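C-type lectin domain family 4, member b1 (PDB 6LKR) is a calcium-binding C-type lectin receptor of dendritic cells that probably recognises carbohydrate ligands and may regulate immune reactivity. Local coordinates at residues I54-F65 / I119-V128. Sequence-based numbering, arbitrary orientation.
Sequences ITGILDIHAAYF and ISCNLKQKSV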
ATOM      1  N   ILE A  54       3.532   1.176 -15.010  1.00 23.29           N
ATOM      2  CA  ILE A  54       4.222  -0.143 -15.073  1.00 22.49           C
ATOM      3  C   ILE A  54       4.089  -0.698 -16.496  1.00 25.81           C
ATOM      4  O   ILE A  54       5.113  -1.097 -17.071  1.00 24.84           O
ATOM      5  CB  ILE A  54       3.672  -1.103 -14.006  1.00 22.23           C
ATOM      6  CG1 ILE A  54       3.987  -0.603 -12.595  1.00 24.69           C
ATOM      7  CG2 ILE A  54       4.184  -2.518 -14.231  1.00 22.57           C
ATOM      8  CD1 ILE A  54       3.113  -1.217 -11.524  1.00 24.97           C
ATOM      9  N   THR A  55       2.879  -0.709 -17.054  1.00 22.79           N
ATOM     10  CA  THR A  55       2.640  -1.283 -18.404  1.00 22.98           C
ATOM     11  C   THR A  55       3.346  -0.435 -19.467  1.00 24.01           C
ATOM     12  O   THR A  55       3.748  -1.012 -20.484  1.00 29.64           O
ATOM     13  CB  THR A  55       1.149  -1.507 -18.656  1.00 24.74           C
ATOM     14  OG1 THR A  55       0.458  -0.264 -18.551  1.00 25.75           O
ATOM     15  CG2 THR A  55       0.588  -2.524 -17.689  1.00 23.11           C
ATOM     16  N   GLY A  56       3.568   0.855 -19.215  1.00 25.85           N
ATOM     17  CA  GLY A  56       4.293   1.737 -20.151  1.00 26.31           C
ATOM     18  C   GLY A  56       5.753   1.329 -20.320  1.00 31.02           C
ATOM     19  O   GLY A  56       6.345   1.672 -21.367  1.00 29.34           O
ATOM     20  N   ILE A  57       6.341   0.627 -19.348  1.00 23.97           N
ATOM     21  CA  ILE A  57       7.784   0.240 -19.405  1.00 27.15           C
ATOM     22  C   ILE A  57       7.936  -1.226 -19.833  1.00 32.66           C
ATOM     23  O   ILE A  57       9.076  -1.717 -19.831  1.00 27.99           O
ATOM     24  CB  ILE A  57       8.502   0.559 -18.080  1.00 26.19           C
ATOM     25  CG1 ILE A  57       8.058  -0.332 -16.916  1.00 33.34           C
ATOM     26  CG2 ILE A  57       8.341   2.030 -17.756  1.00 28.00           C
ATOM     27  CD1 ILE A  57       9.007  -0.305 -15.730  1.00 30.77           C
ATOM     28  N   LEU A  58       6.841  -1.888 -20.226  1.00 28.55           N
ATOM     29  CA  LEU A  58       6.849  -3.317 -20.624  1.00 26.63           C
ATOM     30  C   LEU A  58       6.851  -3.456 -22.151  1.00 35.81           C
ATOM     31  O   LEU A  58       6.496  -2.494 -22.866  1.00 33.92           O
ATOM     32  CB  LEU A  58       5.637  -4.029 -20.018  1.00 25.76           C
ATOM     33  CG  LEU A  58       5.504  -3.930 -18.500  1.00 26.54           C
ATOM     34  CD1 LEU A  58       4.285  -4.696 -18.009  1.00 26.15           C
ATOM     35  CD2 LEU A  58       6.762  -4.416 -17.794  1.00 27.04           C
ATOM     36  N   ASP A  59       7.247  -4.639 -22.610  1.00 29.08           N
ATOM     37  CA  ASP A  59       7.169  -5.080 -24.024  1.00 33.14           C
ATOM     38  C   ASP A  59       5.794  -5.719 -24.241  1.00 29.40           C
ATOM     39  O   ASP A  59       5.491  -6.707 -23.556  1.00 29.14           O
ATOM     40  CB  ASP A  59       8.333  -6.024 -24.317  1.00 39.12           C
ATOM     41  CG  ASP A  59       8.348  -6.597 -25.722  1.00 46.79           C
ATOM     42  OD1 ASP A  59       7.361  -6.407 -26.458  1.00 39.74           O
ATOM     43  OD2 ASP A  59       9.351  -7.248 -26.052  1.00 50.85           O
ATOM     44  N   ILE A  60       4.987  -5.173 -25.155  1.00 32.34           N
ATOM     45  CA  ILE A  60       3.598  -5.660 -25.431  1.00 30.59           C
ATOM     46  C   ILE A  60       3.622  -7.122 -25.887  1.00 28.49           C
ATOM     47  O   ILE A  60       2.539  -7.738 -25.892  1.00 32.19           O
ATOM     48  CB  ILE A  60       2.861  -4.787 -26.467  1.00 34.51           C
ATOM     49  CG1 ILE A  60       3.622  -4.691 -27.793  1.00 38.33           C
ATOM     50  CG2 ILE A  60       2.544  -3.415 -25.893  1.00 36.99           C
ATOM     51  CD1 ILE A  60       2.747  -4.272 -28.956  1.00 45.00           C
ATOM     52  N   HIS A  61       4.778  -7.652 -26.285  1.00 29.88           N
ATOM     53  CA  HIS A  61       4.919  -9.054 -26.764  1.00 36.45           C
ATOM     54  C   HIS A  61       5.199 -10.018 -25.606  1.00 38.85           C
ATOM     55  O   HIS A  61       5.304 -11.220 -25.893  1.00 37.85           O
ATOM     56  CB  HIS A  61       6.011  -9.167 -27.837  1.00 39.67           C
ATOM     57  CG  HIS A  61       5.777  -8.275 -29.007  1.00 49.76           C
ATOM     58  ND1 HIS A  61       4.612  -8.328 -29.749  1.00 52.82           N
ATOM     59  CD2 HIS A  61       6.534  -7.295 -29.546  1.00 54.35           C
ATOM     60  CE1 HIS A  61       4.665  -7.420 -30.703  1.00 53.35           C
ATOM     61  NE2 HIS A  61       5.831  -6.776 -30.600  1.00 53.91           N
ATOM     62  N   ALA A  62       5.301  -9.542 -24.358  1.00 34.01           N
ATOM     63  CA  ALA A  62       5.674 -10.391 -23.200  1.00 34.80           C
ATOM     64  C   ALA A  62       4.619 -10.301 -22.090  1.00 32.94           C
ATOM     65  O   ALA A  62       3.913  -9.287 -22.005  1.00 29.94           O
ATOM     66  CB  ALA A  62       7.038 -10.002 -22.700  1.00 33.19           C
ATOM     67  N   ALA A  63       4.518 -11.355 -21.280  1.00 30.62           N
ATOM     68  CA  ALA A  63       3.673 -11.419 -20.066  1.00 30.83           C
ATOM     69  C   ALA A  63       4.583 -11.298 -18.845  1.00 32.03           C
ATOM     70  O   ALA A  63       5.715 -11.808 -18.886  1.00 31.17           O
ATOM     71  CB  ALA A  63       2.867 -12.693 -20.041  1.00 33.13           C
ATOM     72  N   TYR A  64       4.130 -10.602 -17.808  1.00 26.54           N
ATOM     73  CA  TYR A  64       4.977 -10.303 -16.631  1.00 26.64           C
ATOM     74  C   TYR A  64       4.224 -10.640 -15.358  1.00 25.22           C
ATOM     75  O   TYR A  64       3.094 -10.156 -15.185  1.00 27.78           O
ATOM     76  CB  TYR A  64       5.369  -8.830 -16.598  1.00 27.02           C
ATOM     77  CG  TYR A  64       6.139  -8.359 -17.801  1.00 24.99           C
ATOM     78  CD1 TYR A  64       5.492  -8.100 -18.996  1.00 26.13           C
ATOM     79  CD2 TYR A  64       7.504  -8.128 -17.729  1.00 23.30           C
ATOM     80  CE1 TYR A  64       6.185  -7.642 -20.102  1.00 27.88           C
ATOM     81  CE2 TYR A  64       8.211  -7.661 -18.824  1.00 25.62           C
ATOM     82  CZ  TYR A  64       7.547  -7.422 -20.014  1.00 28.42           C
ATOM     83  OH  TYR A  64       8.205  -6.945 -21.104  1.00 28.61           O
ATOM     84  N   PHE A  65       4.858 -11.413 -14.489  1.00 23.44           N
ATOM     85  CA  PHE A  65       4.365 -11.644 -13.113  1.00 24.98           C
ATOM     86  C   PHE A  65       4.282 -10.304 -12.371  1.00 22.37           C
ATOM     87  O   PHE A  65       5.224  -9.476 -12.436  1.00 22.17           O
ATOM     88  CB  PHE A  65       5.259 -12.639 -12.373  1.00 22.56           C
ATOM     89  CG  PHE A  65       4.954 -14.084 -12.660  1.00 25.89           C
ATOM     90  CD1 PHE A  65       3.656 -14.565 -12.578  1.00 26.13           C
ATOM     91  CD2 PHE A  65       5.965 -14.969 -13.005  1.00 29.35           C
ATOM     92  CE1 PHE A  65       3.381 -15.899 -12.823  1.00 27.21           C
ATOM     93  CE2 PHE A  65       5.683 -16.301 -13.269  1.00 32.47           C
ATOM     94  CZ  PHE A  65       4.391 -16.764 -13.173  1.00 29.38           C
ATOM     95  N   ILE A 119      -2.715 -17.179 -13.580  1.00 26.85           N
ATOM     96  CA  ILE A 119      -2.024 -18.311 -14.262  1.00 29.16           C
ATOM     97  C   ILE A 119      -1.390 -19.190 -13.192  1.00 26.02           C
ATOM     98  O   ILE A 119      -1.311 -18.756 -12.037  1.00 27.11           O
ATOM     99  CB  ILE A 119      -0.967 -17.853 -15.284  1.00 35.70           C
ATOM    100  CG1 ILE A 119       0.175 -17.074 -14.628  1.00 35.50           C
ATOM    101  CG2 ILE A 119      -1.600 -17.077 -16.428  1.00 40.48           C
ATOM    102  CD1 ILE A 119       1.424 -17.046 -15.490  1.00 47.79           C
ATOM    103  N   SER A 120      -0.925 -20.368 -13.594  1.00 31.44           N
ATOM    104  CA  SER A 120      -0.163 -21.292 -12.722  1.00 31.45           C
ATOM    105  C   SER A 120       1.127 -20.599 -12.264  1.00 29.35           C
ATOM    106  O   SER A 120       1.837 -20.029 -13.101  1.00 32.98           O
ATOM    107  CB  SER A 120       0.130 -22.595 -13.425  1.00 35.17           C
ATOM    108  OG  SER A 120       1.294 -23.194 -12.880  1.00 44.52           O
ATOM    109  N   CYS A 121       1.425 -20.687 -10.972  1.00 26.82           N
ATOM    110  CA  CYS A 121       2.628 -20.102 -10.338  1.00 29.75           C
ATOM    111  C   CYS A 121       3.903 -20.743 -10.905  1.00 33.82           C
ATOM    112  O   CYS A 121       4.959 -20.093 -10.846  1.00 32.56           O
ATOM    113  CB  CYS A 121       2.529 -20.271  -8.833  1.00 37.58           C
ATOM    114  SG  CYS A 121       1.125 -19.353  -8.147  1.00 37.25           S
ATOM    115  N   ASN A 122       3.796 -21.949 -11.467  1.00 31.23           N
ATOM    116  CA  ASN A 122       4.951 -22.753 -11.946  1.00 35.75           C
ATOM    117  C   ASN A 122       5.320 -22.386 -13.383  1.00 35.10           C
ATOM    118  O   ASN A 122       6.435 -22.731 -13.780  1.00 40.87           O
ATOM    119  CB  ASN A 122       4.668 -24.250 -11.840  1.00 34.86           C
ATOM    120  CG  ASN A 122       4.379 -24.659 -10.417  1.00 53.43           C
ATOM    121  OD1 ASN A 122       5.102 -24.266  -9.503  1.00 56.72           O
ATOM    122  ND2 ASN A 122       3.310 -25.412 -10.218  1.00 64.70           N
ATOM    123  N   LEU A 123       4.430 -21.741 -14.142  1.00 31.34           N
ATOM    124  CA  LEU A 123       4.746 -21.276 -15.517  1.00 32.90           C
ATOM    125  C   LEU A 123       5.802 -20.178 -15.412  1.00 36.80           C
ATOM    126  O   LEU A 123       5.741 -19.387 -14.452  1.00 39.49           O
ATOM    127  CB  LEU A 123       3.484 -20.765 -16.215  1.00 37.68           C
ATOM    128  CG  LEU A 123       2.409 -21.815 -16.490  1.00 48.95           C
ATOM    129  CD1 LEU A 123       1.243 -21.193 -17.248  1.00 52.27           C
ATOM    130  CD2 LEU A 123       2.977 -23.003 -17.258  1.00 50.54           C
ATOM    131  N   LYS A 124       6.769 -20.178 -16.323  1.00 35.10           N
ATOM    132  CA  LYS A 124       7.867 -19.182 -16.329  1.00 31.96           C
ATOM    133  C   LYS A 124       7.381 -17.955 -17.098  1.00 31.04           C
ATOM    134  O   LYS A 124       6.839 -18.117 -18.209  1.00 32.97           O
ATOM    135  CB  LYS A 124       9.144 -19.798 -16.910  1.00 41.80           C
ATOM    136  CG  LYS A 124       9.697 -20.958 -16.090  1.00 48.82           C
ATOM    137  CD  LYS A 124      10.617 -21.892 -16.854  1.00 64.34           C
ATOM    138  CE  LYS A 124      12.087 -21.639 -16.599  1.00 74.20           C
ATOM    139  NZ  LYS A 124      12.867 -22.899 -16.649  1.00 78.72           N
ATOM    140  N   GLN A 125       7.523 -16.771 -16.507  1.00 27.79           N
ATOM    141  CA  GLN A 125       7.192 -15.496 -17.185  1.00 29.61           C
ATOM    142  C   GLN A 125       8.298 -14.491 -16.879  1.00 31.10           C
ATOM    143  O   GLN A 125       9.175 -14.781 -16.029  1.00 30.96           O
ATOM    144  CB  GLN A 125       5.847 -14.931 -16.716  1.00 30.24           C
ATOM    145  CG  GLN A 125       4.704 -15.939 -16.667  1.00 34.24           C
ATOM    146  CD  GLN A 125       4.214 -16.389 -18.024  1.00 46.10           C
ATOM    147  OE1 GLN A 125       4.525 -15.802 -19.051  1.00 43.23           O
ATOM    148  NE2 GLN A 125       3.455 -17.473 -18.044  1.00 52.86           N
ATOM    149  N   LYS A 126       8.237 -13.341 -17.537  1.00 28.24           N
ATOM    150  CA  LYS A 126       9.041 -12.152 -17.170  0.59 29.50           C
ATOM    151  C   LYS A 126       8.459 -11.599 -15.864  1.00 26.85           C
ATOM    152  O   LYS A 126       7.506 -12.198 -15.337  1.00 25.95           O
ATOM    153  CB  LYS A 126       9.030 -11.163 -18.339  0.59 30.03           C
ATOM    154  CG  LYS A 126       9.475 -11.770 -19.666  0.59 31.25           C
ATOM    155  CD  LYS A 126      10.005 -10.763 -20.666  0.59 35.95           C
ATOM    156  CE  LYS A 126      10.709 -11.409 -21.843  0.59 38.91           C
ATOM    157  NZ  LYS A 126      11.995 -12.024 -21.440  0.59 44.74           N
ATOM    158  N   SER A 127       9.014 -10.517 -15.349  1.00 27.11           N
ATOM    159  CA  SER A 127       8.519  -9.916 -14.093  1.00 28.22           C
ATOM    160  C   SER A 127       8.883  -8.440 -14.066  1.00 29.29           C
ATOM    161  O   SER A 127       9.661  -8.002 -14.929  1.00 28.53           O
ATOM    162  CB  SER A 127       9.068 -10.660 -12.901  1.00 29.14           C
ATOM    163  OG  SER A 127      10.480 -10.770 -12.984  1.00 30.32           O
ATOM    164  N   VAL A 128       8.306  -7.722 -13.106  1.00 27.00           N
ATOM    165  CA  VAL A 128       8.600  -6.286 -12.826  0.53 27.18           C
ATOM    166  C   VAL A 128       8.697  -6.122 -11.307  1.00 26.21           C
ATOM    167  O   VAL A 128       7.806  -6.653 -10.610  1.00 27.18           O
ATOM    168  CB  VAL A 128       7.531  -5.337 -13.404  0.53 26.78           C
ATOM    169  CG1 VAL A 128       8.128  -3.979 -13.740  0.53 26.16           C
ATOM    170  CG2 VAL A 128       6.822  -5.916 -14.615  0.53 21.91           C
TER
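F65 and Q125 both carry CG beside the backbone N, opposite the carbonyl carbon (chi1 -83° and -47°), which sets Q125 CG over the phenyl ring. It lies over one face of F65, 3.8 Å from the ring centroid, a CH-pi contact. The bend at chi2 (-71°) turns the Q125 amide away from the ring, toward A63. The amide plane stands nearly perpendicular to the ring, and OE1 ends beside the methyl of A63. The far end of the ring meets the end of strand 113-119 and the turn after it. L123 O sits in the ring plane, 3.2 Å from F65 CZ, and the buried carbonyl has no hydrogen-bond partner. I119 CD1 packs on F65 CE1 at 3.5 Å. W28 meets F65 edge-to-face.

The backbones pair as parallel strands. F65 N donates to K126 O at 2.9 Å. K126 N returns a weak bond to A63 O.

Y64 points to the other side of the sheet from F65. K126 CB rests 3.5 Å from Y64 CD2, and the lysine chain runs on past A62 CB to bond through NZ with S24 O. L58 CD2 covers one face of the Y64 ring and also meets V128 CG2 tip to tip at 3.5 Å. The D59 backbone N donates to Y64 OH, which ties the ring's end to the loop after helix 48-56.

The F65 side chain reaches from the strand pairing to the turn that follows N117 and D118, calcium ligands, and carries C121 of the C103-C121 disulfide. This is the parallel pairing of strands 64-70 and 126-132 in the C-type lectin fold.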